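Local coordinates for hypothetical protein SSO2532 (Sulfolobus solfataricus, PDB 1VPH) that is of unknown function but belongs to the YjbQ (UPF0047) family, assembles as three chains and holds a metal ion, modelled as potassium, at a histidine-containing site, at residues C[89-92]-C[96-99]. Numbering follows the deposited sequence.
With K (potassium ion), chain K.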
ATOM      1  N   TRP C  89       2.139  17.887  18.127  1.00 19.21           N
ATOM      2  CA  TRP C  89       1.005  17.039  17.814  1.00 19.12           C
ATOM      3  C   TRP C  89       0.239  16.686  19.086  1.00 19.06           C
ATOM      4  O   TRP C  89       0.830  16.576  20.181  1.00 17.70           O
ATOM      5  CB  TRP C  89       1.454  15.756  17.153  1.00 17.44           C
ATOM      6  CG  TRP C  89       2.075  15.940  15.798  1.00 17.08           C
ATOM      7  CD1 TRP C  89       3.373  15.708  15.474  1.00 18.54           C
ATOM      8  CD2 TRP C  89       1.443  16.425  14.613  1.00 19.23           C
ATOM      9  NE1 TRP C  89       3.586  15.954  14.144  1.00 19.89           N
ATOM     10  CE2 TRP C  89       2.419  16.395  13.581  1.00 18.60           C
ATOM     11  CE3 TRP C  89       0.144  16.863  14.310  1.00 20.61           C
ATOM     12  CZ2 TRP C  89       2.149  16.798  12.256  1.00 19.44           C
ATOM     13  CZ3 TRP C  89      -0.126  17.255  12.952  1.00 18.96           C
ATOM     14  CH2 TRP C  89       0.880  17.196  11.965  1.00 19.09           C
ATOM     15  N   LYS C  90      -1.080  16.504  18.945  1.00 20.36           N
ATOM     16  CA  LYS C  90      -1.942  16.176  20.085  1.00 22.22           C
ATOM     17  C   LYS C  90      -1.605  14.853  20.760  1.00 21.19           C
ATOM     18  O   LYS C  90      -1.707  14.751  21.976  1.00 21.73           O
ATOM     19  CB  LYS C  90      -3.418  16.180  19.644  1.00 23.30           C
ATOM     20  CG  LYS C  90      -4.019  17.579  19.529  1.00 31.20           C
ATOM     21  N   HIS C  91      -1.175  13.854  19.986  1.00 20.67           N
ATOM     22  CA  HIS C  91      -0.716  12.608  20.545  1.00 19.23           C
ATOM     23  C   HIS C  91       0.494  12.747  21.450  1.00 19.01           C
ATOM     24  O   HIS C  91       0.746  11.866  22.298  1.00 19.74           O
ATOM     25  CB  HIS C  91      -0.370  11.605  19.447  1.00 20.91           C
ATOM     26  CG  HIS C  91      -0.025  10.227  19.946  1.00 22.06           C
ATOM     27  ND1 HIS C  91      -0.943   9.410  20.578  1.00 20.58           N
ATOM     28  CD2 HIS C  91       1.124   9.502  19.848  1.00 20.19           C
ATOM     29  CE1 HIS C  91      -0.366   8.260  20.887  1.00 23.50           C
ATOM     30  NE2 HIS C  91       0.881   8.273  20.436  1.00 17.94           N
ATOM     31  N   ASN C  92       1.275  13.805  21.271  1.00 19.88           N
ATOM     32  CA  ASN C  92       2.498  13.967  22.060  1.00 20.44           C
ATOM     33  C   ASN C  92       2.259  14.339  23.479  1.00 23.19           C
ATOM     34  O   ASN C  92       3.183  14.352  24.297  1.00 24.46           O
ATOM     35  CB  ASN C  92       3.410  14.960  21.375  1.00 23.12           C
ATOM     36  CG  ASN C  92       4.120  14.321  20.222  1.00 24.90           C
ATOM     37  OD1 ASN C  92       3.997  13.109  20.023  1.00 21.56           O
ATOM     38  ND2 ASN C  92       4.849  15.115  19.447  1.00 30.02           N
ATOM     39  N   ASP C  96       5.733  10.727  22.909  1.00 27.98           N
ATOM     40  CA  ASP C  96       6.542  11.633  22.106  1.00 29.43           C
ATOM     41  C   ASP C  96       6.836  11.119  20.732  1.00 25.42           C
ATOM     42  O   ASP C  96       7.949  11.319  20.226  1.00 27.85           O
ATOM     43  CB  ASP C  96       7.915  11.745  22.819  1.00 33.45           C
ATOM     44  CG  ASP C  96       8.653  10.341  22.991  1.00 40.23           C
ATOM     45  OD1 ASP C  96       8.192   9.285  22.475  1.00 37.31           O
ATOM     46  OD2 ASP C  96       9.715  10.301  23.666  1.00 53.19           O
ATOM     47  N   ASN C  97       5.893  10.423  20.111  1.00 22.78           N
ATOM     48  CA  ASN C  97       6.202   9.766  18.853  1.00 19.92           C
ATOM     49  C   ASN C  97       5.077   9.916  17.820  1.00 17.89           C
ATOM     50  O   ASN C  97       4.942   9.092  16.947  1.00 19.64           O
ATOM     51  CB  ASN C  97       6.540   8.303  19.107  1.00 19.49           C
ATOM     52  CG  ASN C  97       5.355   7.493  19.585  1.00 20.49           C
ATOM     53  OD1 ASN C  97       4.281   8.036  19.912  1.00 21.52           O
ATOM     54  ND2 ASN C  97       5.552   6.193  19.683  1.00 22.90           N
ATOM     55  N   ALA C  98       4.273  10.983  17.947  1.00 19.68           N
ATOM     56  CA  ALA C  98       3.205  11.261  16.982  1.00 20.58           C
ATOM     57  C   ALA C  98       3.736  11.207  15.577  1.00 20.10           C
ATOM     58  O   ALA C  98       3.101  10.599  14.736  1.00 20.30           O
ATOM     59  CB  ALA C  98       2.559  12.579  17.233  1.00 20.52           C
ATOM     60  N   HIS C  99       4.896  11.814  15.336  1.00 19.57           N
ATOM     61  CA  HIS C  99       5.481  11.843  14.003  1.00 19.28           C
ATOM     62  C   HIS C  99       5.631  10.431  13.442  1.00 19.65           C
ATOM     63  O   HIS C  99       5.421  10.209  12.237  1.00 20.03           O
ATOM     64  CB  HIS C  99       6.848  12.524  14.053  1.00 22.54           C
ATOM     65  CG  HIS C  99       7.915  11.654  14.663  1.00 22.98           C
ATOM     66  ND1 HIS C  99       8.102  11.553  16.020  1.00 25.12           N
ATOM     67  CD2 HIS C  99       8.772  10.765  14.097  1.00 27.46           C
ATOM     68  CE1 HIS C  99       9.078  10.695  16.264  1.00 22.81           C
ATOM     69  NE2 HIS C  99       9.501  10.198  15.112  1.00 25.44           N
TER
HETATM   70  K     K K 138       2.604   6.579  20.416  1.00 27.28           K
HETATM   71  O   HOH W   1       6.306  13.732  17.283  1.00 28.82           O
HETATM   72  O   HOH W   2       1.002   5.631  21.249  1.00 35.06           O
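Asn97 OD1 and His91 NE2 grip one ion, modelled as potassium, from the two ends of a short loop, the amide oxygen lying 2.3 Å and the imidazole nitrogen 2.4 Å from it, lengths that would also fit a smaller ion. Ring and amide are nearly coplanar (15° apart), with OD1 at the edge of the imidazole. Histidine suits the place because ND1 is hydrogen-bonded to Glu68 of the second subunit while NE2 binds the ion, and the two together hold the ring's rotation. With CG anti to the backbone N (chi1 -174°), the ring reaches from the 3-10 turn toward the ion. Asn97 likewise uses both ends of its amide, since ND2 is held by Asp134.

Asn92 ties the turn to the start of helix 98-107. Its OD1 accepts the Ala98 N-H through a lone pair at 3.0 Å, with an N-H...O angle of 158°, and ND2 donates to a water that also accepts from His99 N, thus serving two N-H groups of the helix's first turn. A leucine in its place would probably leave Ala98 N without this acceptor and deprive the water of one of these two donors.

Ala98 CB packs 3.4 Å from Trp89 CB and 3.8 Å from His91 CB, a close approach that suits a small methyl, and the NE1 hydrogen bond to Thr83 O holds the indole there. Asp95 and His101 complete the protein ligands, and water 2 also binds the ion, in a histidine- and carboxylate-bearing metal site built on a loop and the helix that follows it.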